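Local coordinates for Alr4995 protein (Nostoc sp., PDB 6LRF) that probably acts as a bifunctional arginine dihydrolase and ornithine cyclodeaminase, hydrolysing arginine and converting the resulting ornithine to proline, at residues M9-H14 and E39-L44; D16-I21 and G62-V67; D35-Q40 and T253-A258. All coordinates share one frame; numbering follows the deposited sequence.

Contact 1 of 3, residues M9-H14 and E39-L44; sequences MCPPDH and EQWQGL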
loop_
_atom_site.group_PDB
_atom_site.type_symbol
_atom_site.label_atom_id
_atom_site.label_comp_id
_atom_site.label_asym_id
_atom_site.label_seq_id
_atom_site.Cartn_x
_atom_site.Cartn_y
_atom_site.Cartn_z
HETATM N N MSE B 9 41.120 4.693 42.745
HETATM C CA MSE B 9 40.102 5.694 42.417
HETATM C C MSE B 9 40.733 7.055 42.179
HETATM O O MSE B 9 41.945 7.212 42.252
HETATM C CB MSE B 9 39.052 5.799 43.523
HETATM C CG MSE B 9 38.282 4.518 43.736
HETATM SE SE MSE B 9 36.806 4.646 45.038
HETATM C CE MSE B 9 35.649 5.943 44.110
ATOM N N CYS B 10 39.908 8.041 41.870
ATOM C CA CYS B 10 40.413 9.380 41.660
ATOM C C CYS B 10 39.313 10.365 42.001
ATOM O O CYS B 10 38.232 10.336 41.392
ATOM C CB CYS B 10 40.898 9.566 40.225
ATOM S SG CYS B 10 41.545 11.201 39.861
ATOM N N PRO B 11 39.577 11.227 42.998
ATOM C CA PRO B 11 38.587 12.180 43.508
ATOM C C PRO B 11 38.151 13.201 42.451
ATOM O O PRO B 11 38.928 13.556 41.561
ATOM C CB PRO B 11 39.323 12.851 44.678
ATOM C CG PRO B 11 40.766 12.689 44.362
ATOM C CD PRO B 11 40.868 11.348 43.695
ATOM N N PRO B 12 36.894 13.663 42.549
ATOM C CA PRO B 12 36.273 14.548 41.557
ATOM C C PRO B 12 36.677 16.015 41.656
ATOM O O PRO B 12 35.835 16.867 41.373
ATOM C CB PRO B 12 34.777 14.401 41.861
ATOM C CG PRO B 12 34.725 14.053 43.298
ATOM C CD PRO B 12 35.924 13.206 43.563
ATOM N N ASP B 13 37.926 16.304 42.022
ATOM C CA ASP B 13 38.377 17.684 42.256
ATOM C C ASP B 13 38.192 18.591 41.030
ATOM O O ASP B 13 37.952 19.792 41.173
ATOM C CB ASP B 13 39.851 17.705 42.693
ATOM C CG ASP B 13 40.059 17.218 44.134
ATOM O OD1 ASP B 13 39.127 16.624 44.723
ATOM O OD2 ASP B 13 41.169 17.425 44.677
ATOM N N HIS B 14 38.297 18.018 39.833
ATOM C CA HIS B 14 38.124 18.786 38.597
ATOM C C HIS B 14 37.187 18.076 37.625
ATOM O O HIS B 14 37.364 18.125 36.409
ATOM C CB HIS B 14 39.478 19.046 37.943
ATOM C CG HIS B 14 40.497 19.606 38.886
ATOM N ND1 HIS B 14 41.727 19.018 39.092
ATOM C CD2 HIS B 14 40.459 20.694 39.693
ATOM C CE1 HIS B 14 42.407 19.723 39.978
ATOM N NE2 HIS B 14 41.659 20.743 40.361
ATOM N N GLU B 39 29.994 14.685 46.835
ATOM C CA GLU B 39 29.202 14.014 47.849
ATOM C C GLU B 39 28.909 12.564 47.483
ATOM O O GLU B 39 28.998 11.676 48.331
ATOM C CB GLU B 39 27.895 14.777 48.072
ATOM C CG GLU B 39 26.966 14.157 49.096
ATOM C CD GLU B 39 25.991 15.168 49.670
ATOM O OE1 GLU B 39 25.516 16.041 48.905
ATOM O OE2 GLU B 39 25.704 15.093 50.885
ATOM N N GLN B 40 28.548 12.327 46.224
ATOM C CA GLN B 40 28.231 10.974 45.759
ATOM C C GLN B 40 29.495 10.115 45.664
ATOM O O GLN B 40 29.486 8.940 46.052
ATOM C CB GLN B 40 27.523 11.017 44.404
ATOM C CG GLN B 40 26.106 11.571 44.430
ATOM C CD GLN B 40 25.518 11.701 43.027
ATOM O OE1 GLN B 40 26.242 11.641 42.038
ATOM N NE2 GLN B 40 24.204 11.880 42.940
ATOM N N TRP B 41 30.569 10.714 45.146
ATOM C CA TRP B 41 31.865 10.047 45.066
ATOM C C TRP B 41 32.318 9.578 46.443
ATOM O O TRP B 41 32.712 8.420 46.613
ATOM C CB TRP B 41 32.923 10.974 44.459
ATOM C CG TRP B 41 34.224 10.272 44.168
ATOM C CD1 TRP B 41 34.581 9.660 43.001
ATOM C CD2 TRP B 41 35.331 10.102 45.061
ATOM N NE1 TRP B 41 35.842 9.122 43.109
ATOM C CE2 TRP B 41 36.327 9.383 44.363
ATOM C CE3 TRP B 41 35.580 10.486 46.385
ATOM C CZ2 TRP B 41 37.552 9.040 44.942
ATOM C CZ3 TRP B 41 36.802 10.143 46.963
ATOM C CH2 TRP B 41 37.771 9.427 46.237
ATOM N N GLN B 42 32.247 10.480 47.425
ATOM C CA GLN B 42 32.644 10.160 48.794
ATOM C C GLN B 42 31.841 8.980 49.324
ATOM O O GLN B 42 32.379 8.113 50.007
ATOM C CB GLN B 42 32.475 11.380 49.710
ATOM C CG GLN B 42 33.536 12.452 49.504
ATOM C CD GLN B 42 34.890 12.053 50.070
ATOM O OE1 GLN B 42 34.976 11.226 50.983
ATOM N NE2 GLN B 42 35.958 12.648 49.534
ATOM N N GLY B 43 30.558 8.941 48.993
ATOM C CA GLY B 43 29.718 7.829 49.399
ATOM C C GLY B 43 30.259 6.494 48.921
ATOM O O GLY B 43 30.338 5.531 49.690
ATOM N N LEU B 44 30.635 6.443 47.644
ATOM C CA LEU B 44 31.255 5.249 47.059
ATOM C C LEU B 44 32.593 4.941 47.733
ATOM O O LEU B 44 32.853 3.813 48.185
ATOM C CB LEU B 44 31.459 5.442 45.555
ATOM C CG LEU B 44 32.173 4.298 44.844
ATOM C CD1 LEU B 44 31.426 2.992 45.079
ATOM C CD2 LEU B 44 32.283 4.614 43.361
HETATM O O HOH W 1 37.172 7.242 40.937
#
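Trp41 of helix 34-49 packs against the loop that follows strand 6-9. Its CG is anti to the backbone N (chi1 -172°), which swings the indole off the helix toward Pro11 and Pro12. Trp41 CB lies 3.8 Å from Pro12 CG. Trp41 CG is 3.4 Å from Pro12 CD, and Pro12 CD lies over the five-membered ring in a CH-pi contact. Farther out, Pro11 CA lies over the same face of the six-membered ring, 3.8 Å from its centroid. Met9, present as selenomethionine, comes from the other side of the indole plane. Its chain bends at chi3 (64°), so CE ends 3.5 Å from Trp41 CE2 and 3.7 Å from Leu44 CD2. SE lies obliquely to the six-membered ring, a Met-aromatic contact. At the ring edge, Trp41 NE1 donates to water 1 at 3.2 Å, and the same water accepts from Cys10 N at 3.0 Å. Val54 and Leu56 of strand 53-56 add to the apolar surroundings of Met9. The contact is mainly apolar and buried: proline carbons and a selenomethionine methyl hold the indole, while one water accepts from the backbone N-H of Cys10 and the indole N-H, so both donors are satisfied.

Contact 2 of 3, residues D16-I21 and G62-V67; sequences DVDYVI and GWPDLV
Two irregular loops of the guanidine-modifying enzyme (GME) domain meet here, one after strand 6-9 and the other after strand 53-56. The direct hydrogen bond between them comes from the tip of Tyr19. Its CG takes the crowded position between the backbone N and the carbonyl carbon (chi1 39°). The ring reaches Asp65 tip to tip, and Tyr19 OH donates to Asp65 OD2 at a short 2.5 Å. The hydroxyl meets the carboxylate from above its plane, 32° out of it, and ring and carboxylate planes are turned 64° apart. Asp65 OD2 lies at the edge of the ring. So short a bond would tend to stabilise the charged form of Asp65.

Three waters extend the link. Water 2 donates to Asp16 O at 2.7 Å and to Asp65 OD1, so both carboxylate oxygens of Asp65 are engaged. Water 3 joins Tyr19 OH to the backbone N of Asp65. Water 4 donates to Gly62 O and only weakly to Tyr19 OH. Pro64 of the second loop packs against the first. Its CB lies 3.6 Å from Asp16 O, its CG 3.2 Å from Asp18 OD2, and Tyr19 OH passes 3.7 Å from Pro64 CG. Arg90 and Glu93, from helices 88-91 and 93-103, also touch Asp65. Both loops follow strands at the N-terminal end of a domain whose family, GME, has an alpha/beta propeller fold.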
loop_
_atom_site.group_PDB
_atom_site.type_symbol
_atom_site.label_atom_id
_atom_site.label_comp_id
_atom_site.label_asym_id
_atom_site.label_seq_id
_atom_site.Cartn_x
_atom_site.Cartn_y
_atom_site.Cartn_z
ATOM N N ASP B 16 33.782 17.467 35.586
ATOM C CA ASP B 16 32.858 18.326 34.872
ATOM C C ASP B 16 32.429 17.549 33.630
ATOM O O ASP B 16 33.005 16.499 33.328
ATOM C CB ASP B 16 33.533 19.656 34.503
ATOM C CG ASP B 16 32.546 20.719 34.022
ATOM O OD1 ASP B 16 31.399 20.765 34.535
ATOM O OD2 ASP B 16 32.932 21.520 33.138
ATOM N N VAL B 17 31.419 18.036 32.920
ATOM C CA VAL B 17 31.189 17.557 31.569
ATOM C C VAL B 17 31.653 18.670 30.622
ATOM O O VAL B 17 30.916 19.614 30.340
ATOM C CB VAL B 17 29.717 17.163 31.344
ATOM C CG1 VAL B 17 29.514 16.645 29.931
ATOM C CG2 VAL B 17 29.296 16.099 32.352
ATOM N N ASP B 18 32.905 18.565 30.177
ATOM C CA ASP B 18 33.546 19.571 29.328
ATOM C C ASP B 18 33.160 19.484 27.852
ATOM O O ASP B 18 33.165 20.489 27.137
ATOM C CB ASP B 18 35.072 19.448 29.413
ATOM C CG ASP B 18 35.634 19.919 30.740
ATOM O OD1 ASP B 18 34.981 20.755 31.409
ATOM O OD2 ASP B 18 36.750 19.466 31.103
ATOM N N TYR B 19 32.867 18.266 27.405
ATOM C CA TYR B 19 32.728 17.941 25.992
ATOM C C TYR B 19 31.729 16.811 25.845
ATOM O O TYR B 19 31.080 16.434 26.824
ATOM C CB TYR B 19 34.081 17.534 25.400
ATOM C CG TYR B 19 34.916 16.693 26.352
ATOM C CD1 TYR B 19 34.598 15.361 26.605
ATOM C CD2 TYR B 19 36.010 17.238 27.011
ATOM C CE1 TYR B 19 35.351 14.600 27.485
ATOM C CE2 TYR B 19 36.770 16.485 27.887
ATOM C CZ TYR B 19 36.436 15.169 28.119
ATOM O OH TYR B 19 37.195 14.426 28.994
ATOM N N VAL B 20 31.609 16.269 24.632
ATOM C CA VAL B 20 30.766 15.098 24.391
ATOM C C VAL B 20 31.537 14.063 23.548
ATOM O O VAL B 20 31.995 14.358 22.435
ATOM C CB VAL B 20 29.415 15.477 23.691
ATOM C CG1 VAL B 20 28.465 14.282 23.652
ATOM C CG2 VAL B 20 28.737 16.653 24.394
ATOM N N ILE B 21 31.700 12.862 24.112
ATOM C CA ILE B 21 32.362 11.747 23.429
ATOM C C ILE B 21 31.586 10.441 23.594
ATOM O O ILE B 21 31.983 9.414 23.051
ATOM C CB ILE B 21 33.820 11.523 23.935
ATOM C CG1 ILE B 21 33.835 11.265 25.447
ATOM C CG2 ILE B 21 34.721 12.688 23.545
ATOM C CD1 ILE B 21 35.176 10.767 25.988
ATOM N N GLY B 62 41.789 19.880 33.893
ATOM C CA GLY B 62 41.690 19.745 32.449
ATOM C C GLY B 62 41.515 18.321 31.950
ATOM O O GLY B 62 41.435 18.081 30.741
ATOM N N TRP B 63 41.472 17.374 32.884
ATOM C CA TRP B 63 41.213 15.974 32.559
ATOM C C TRP B 63 40.145 15.446 33.499
ATOM O O TRP B 63 40.429 14.654 34.397
ATOM C CB TRP B 63 42.498 15.149 32.649
ATOM C CG TRP B 63 43.609 15.767 31.843
ATOM C CD1 TRP B 63 44.719 16.405 32.324
ATOM C CD2 TRP B 63 43.693 15.841 30.413
ATOM N NE1 TRP B 63 45.498 16.854 31.279
ATOM C CE2 TRP B 63 44.885 16.526 30.097
ATOM C CE3 TRP B 63 42.877 15.390 29.368
ATOM C CZ2 TRP B 63 45.282 16.769 28.784
ATOM C CZ3 TRP B 63 43.272 15.632 28.063
ATOM C CH2 TRP B 63 44.464 16.318 27.782
ATOM N N PRO B 64 38.900 15.894 33.288
ATOM C CA PRO B 64 37.792 15.610 34.201
ATOM C C PRO B 64 37.467 14.122 34.297
ATOM O O PRO B 64 36.968 13.663 35.327
ATOM C CB PRO B 64 36.623 16.378 33.577
ATOM C CG PRO B 64 36.963 16.459 32.128
ATOM C CD PRO B 64 38.448 16.613 32.081
ATOM N N ASP B 65 37.747 13.370 33.236
ATOM C CA ASP B 65 37.342 11.973 33.208
ATOM C C ASP B 65 38.414 11.087 33.832
ATOM O O ASP B 65 38.286 9.861 33.856
ATOM C CB ASP B 65 37.024 11.537 31.778
ATOM C CG ASP B 65 35.733 12.163 31.254
ATOM O OD1 ASP B 65 34.702 12.099 31.967
ATOM O OD2 ASP B 65 35.755 12.732 30.141
ATOM N N LEU B 66 39.447 11.718 34.382
ATOM C CA LEU B 66 40.452 10.996 35.151
ATOM C C LEU B 66 39.808 10.248 36.331
ATOM O O LEU B 66 40.374 9.290 36.852
ATOM C CB LEU B 66 41.537 11.955 35.639
ATOM C CG LEU B 66 42.873 11.311 36.004
ATOM C CD1 LEU B 66 43.666 11.024 34.748
ATOM C CD2 LEU B 66 43.675 12.183 36.969
ATOM N N VAL B 67 38.608 10.665 36.731
ATOM C CA VAL B 67 37.876 9.973 37.785
ATOM C C VAL B 67 37.471 8.556 37.360
ATOM O O VAL B 67 37.149 7.711 38.196
ATOM C CB VAL B 67 36.603 10.745 38.190
ATOM C CG1 VAL B 67 36.968 12.059 38.859
ATOM C CG2 VAL B 67 35.716 10.992 36.967
HETATM O O HOH W 2 33.273 14.358 31.746
HETATM O O HOH W 3 39.463 13.716 30.826
HETATM O O HOH W 4 39.833 16.686 28.688
#

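Contact 3 of 3, residues D35-Q40 and T253-A258; sequences DRAVEQ and TEFLKA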
loop_
_atom_site.group_PDB
_atom_site.type_symbol
_atom_site.label_atom_id
_atom_site.label_comp_id
_atom_site.label_asym_id
_atom_site.label_seq_id
_atom_site.Cartn_x
_atom_site.Cartn_y
_atom_site.Cartn_z
ATOM N N ASP B 35 29.612 19.803 43.757
ATOM C CA ASP B 35 29.455 19.487 45.171
ATOM C C ASP B 35 28.557 18.263 45.406
ATOM O O ASP B 35 28.676 17.579 46.426
ATOM C CB ASP B 35 28.934 20.716 45.922
ATOM C CG ASP B 35 29.943 21.861 45.917
ATOM O OD1 ASP B 35 31.095 21.640 46.349
ATOM O OD2 ASP B 35 29.595 22.978 45.481
ATOM N N ARG B 36 27.674 17.966 44.459
ATOM C CA ARG B 36 26.900 16.728 44.543
ATOM C C ARG B 36 27.745 15.547 44.039
ATOM O O ARG B 36 27.588 14.409 44.498
ATOM C CB ARG B 36 25.594 16.837 43.748
ATOM C CG ARG B 36 24.577 15.759 44.099
ATOM C CD ARG B 36 23.352 15.800 43.187
ATOM N NE ARG B 36 22.521 16.982 43.418
ATOM C CZ ARG B 36 22.363 17.975 42.545
ATOM N NH1 ARG B 36 22.975 17.937 41.367
ATOM N NH2 ARG B 36 21.581 19.006 42.845
ATOM N N ALA B 37 28.640 15.835 43.095
ATOM C CA ALA B 37 29.575 14.841 42.576
ATOM C C ALA B 37 30.552 14.411 43.666
ATOM O O ALA B 37 30.798 13.212 43.858
ATOM C CB ALA B 37 30.328 15.394 41.367
ATOM N N VAL B 38 31.100 15.398 44.375
ATOM C CA VAL B 38 31.963 15.144 45.524
ATOM C C VAL B 38 31.232 14.304 46.558
ATOM O O VAL B 38 31.764 13.326 47.078
ATOM C CB VAL B 38 32.440 16.455 46.179
ATOM C CG1 VAL B 38 33.156 16.170 47.495
ATOM C CG2 VAL B 38 33.346 17.221 45.231
ATOM N N GLU B 39 29.994 14.685 46.835
ATOM C CA GLU B 39 29.202 14.014 47.849
ATOM C C GLU B 39 28.909 12.564 47.483
ATOM O O GLU B 39 28.998 11.676 48.331
ATOM C CB GLU B 39 27.895 14.777 48.072
ATOM C CG GLU B 39 26.966 14.157 49.096
ATOM C CD GLU B 39 25.991 15.168 49.670
ATOM O OE1 GLU B 39 25.516 16.041 48.905
ATOM O OE2 GLU B 39 25.704 15.093 50.885
ATOM N N GLN B 40 28.548 12.327 46.224
ATOM C CA GLN B 40 28.231 10.974 45.759
ATOM C C GLN B 40 29.495 10.115 45.664
ATOM O O GLN B 40 29.486 8.940 46.052
ATOM C CB GLN B 40 27.523 11.017 44.404
ATOM C CG GLN B 40 26.106 11.571 44.430
ATOM C CD GLN B 40 25.518 11.701 43.027
ATOM O OE1 GLN B 40 26.242 11.641 42.038
ATOM N NE2 GLN B 40 24.204 11.880 42.940
ATOM N N THR B 253 24.242 9.571 40.399
ATOM C CA THR B 253 23.574 10.190 39.250
ATOM C C THR B 253 24.406 11.282 38.579
ATOM O O THR B 253 24.276 11.515 37.379
ATOM C CB THR B 253 22.203 10.796 39.655
ATOM O OG1 THR B 253 22.391 11.811 40.654
ATOM C CG2 THR B 253 21.263 9.706 40.193
ATOM N N GLU B 254 25.266 11.945 39.347
ATOM C CA GLU B 254 26.102 13.011 38.793
ATOM C C GLU B 254 27.170 12.460 37.849
ATOM O O GLU B 254 27.715 13.184 37.014
ATOM C CB GLU B 254 26.763 13.810 39.920
ATOM C CG GLU B 254 26.991 15.272 39.590
ATOM C CD GLU B 254 25.696 16.007 39.260
ATOM O OE1 GLU B 254 24.620 15.601 39.764
ATOM O OE2 GLU B 254 25.757 16.994 38.493
ATOM N N PHE B 255 27.481 11.175 37.979
ATOM C CA PHE B 255 28.483 10.592 37.100
ATOM C C PHE B 255 27.801 9.871 35.953
ATOM O O PHE B 255 28.409 9.673 34.897
ATOM C CB PHE B 255 29.421 9.665 37.876
ATOM C CG PHE B 255 30.295 10.397 38.846
ATOM C CD1 PHE B 255 31.434 11.060 38.407
ATOM C CD2 PHE B 255 29.957 10.462 40.194
ATOM C CE1 PHE B 255 32.242 11.760 39.305
ATOM C CE2 PHE B 255 30.757 11.162 41.090
ATOM C CZ PHE B 255 31.901 11.809 40.642
ATOM N N LEU B 256 26.529 9.516 36.146
ATOM C CA LEU B 256 25.735 8.967 35.045
ATOM C C LEU B 256 25.611 10.005 33.935
ATOM O O LEU B 256 25.331 9.657 32.796
ATOM C CB LEU B 256 24.346 8.523 35.515
ATOM C CG LEU B 256 24.090 7.015 35.637
ATOM C CD1 LEU B 256 24.720 6.455 36.900
ATOM C CD2 LEU B 256 22.595 6.673 35.576
ATOM N N LYS B 257 25.836 11.277 34.277
ATOM C CA LYS B 257 25.816 12.378 33.306
ATOM C C LYS B 257 26.988 12.345 32.330
ATOM O O LYS B 257 26.880 12.867 31.214
ATOM C CB LYS B 257 25.816 13.729 34.021
ATOM C CG LYS B 257 24.590 14.002 34.876
ATOM C CD LYS B 257 24.682 15.392 35.484
ATOM C CE LYS B 257 23.448 15.740 36.295
ATOM N NZ LYS B 257 23.446 17.181 36.684
ATOM N N ALA B 258 28.109 11.757 32.751
ATOM C CA ALA B 258 29.263 11.602 31.865
ATOM C C ALA B 258 29.326 10.191 31.285
ATOM O O ALA B 258 30.233 9.866 30.526
ATOM C CB ALA B 258 30.548 11.928 32.599
#
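Residues 35-40, part of helix 34-49, lie beside 253-256, a short helical turn with few good backbone bonds. The backbones come closest at Ala37 and Glu254, whose CA atoms are 5.5 Å apart. Gln40 CG is anti to the carbonyl carbon (chi1 -70°), and the extended chain places the amide across the start of the short helix. Gln40 OE1 accepts from Glu254 N at 2.9 Å along one of its lone pairs, within the amide plane. Gln40 NE2 donates to Thr253 OG1 at 2.9 Å, close to the amide plane. Both ends of the amide are used, which fixes its rotation. Ala37 CB packs on Glu254 CG (3.8 Å) and on Phe255 CZ (4.0 Å). Phe255 turns its ring edge to Ala37 O, with CE2 3.4 Å away. Glu254 bends at chi2 and faces two cations. Arg36 NH1 makes a long salt bridge to OE1 of Glu254 (3.3 Å), whereas Lys257 NZ holds Glu254 OE2 at 2.9 Å. Ser33 N also donates to OE2. Tyr15 meets the Phe255 ring and bonds Glu254 O, while Pro12 of the same loop touches Val38 of helix 34-49, so the loop after strand 6-9 borders both helices.

In the fold
The chain enters through strand 6-9, and residues 9-14 form the first half of contact 1, whose loop closes on helix 34-49 with 24 residues between. Residues 16-21 start contact 2 within that loop but meet 62-67 beyond the helix, so contacts 1 and 2 cross. Contact 3 begins at 35-40, overlapping contact 1 at Glu39 and Gln40, and closes only at 253-258, after 212 residues, crossing contact 2. Helix 34-49 is tied to the N-terminal loop and to the short helix 253-256. Contact 2 ties the loop after strand 6-9 to the loop after strand 53-56. Direct packing joins all three: Val67 touches Cys10 and Phe255, and Phe255 touches Trp41 and Pro12.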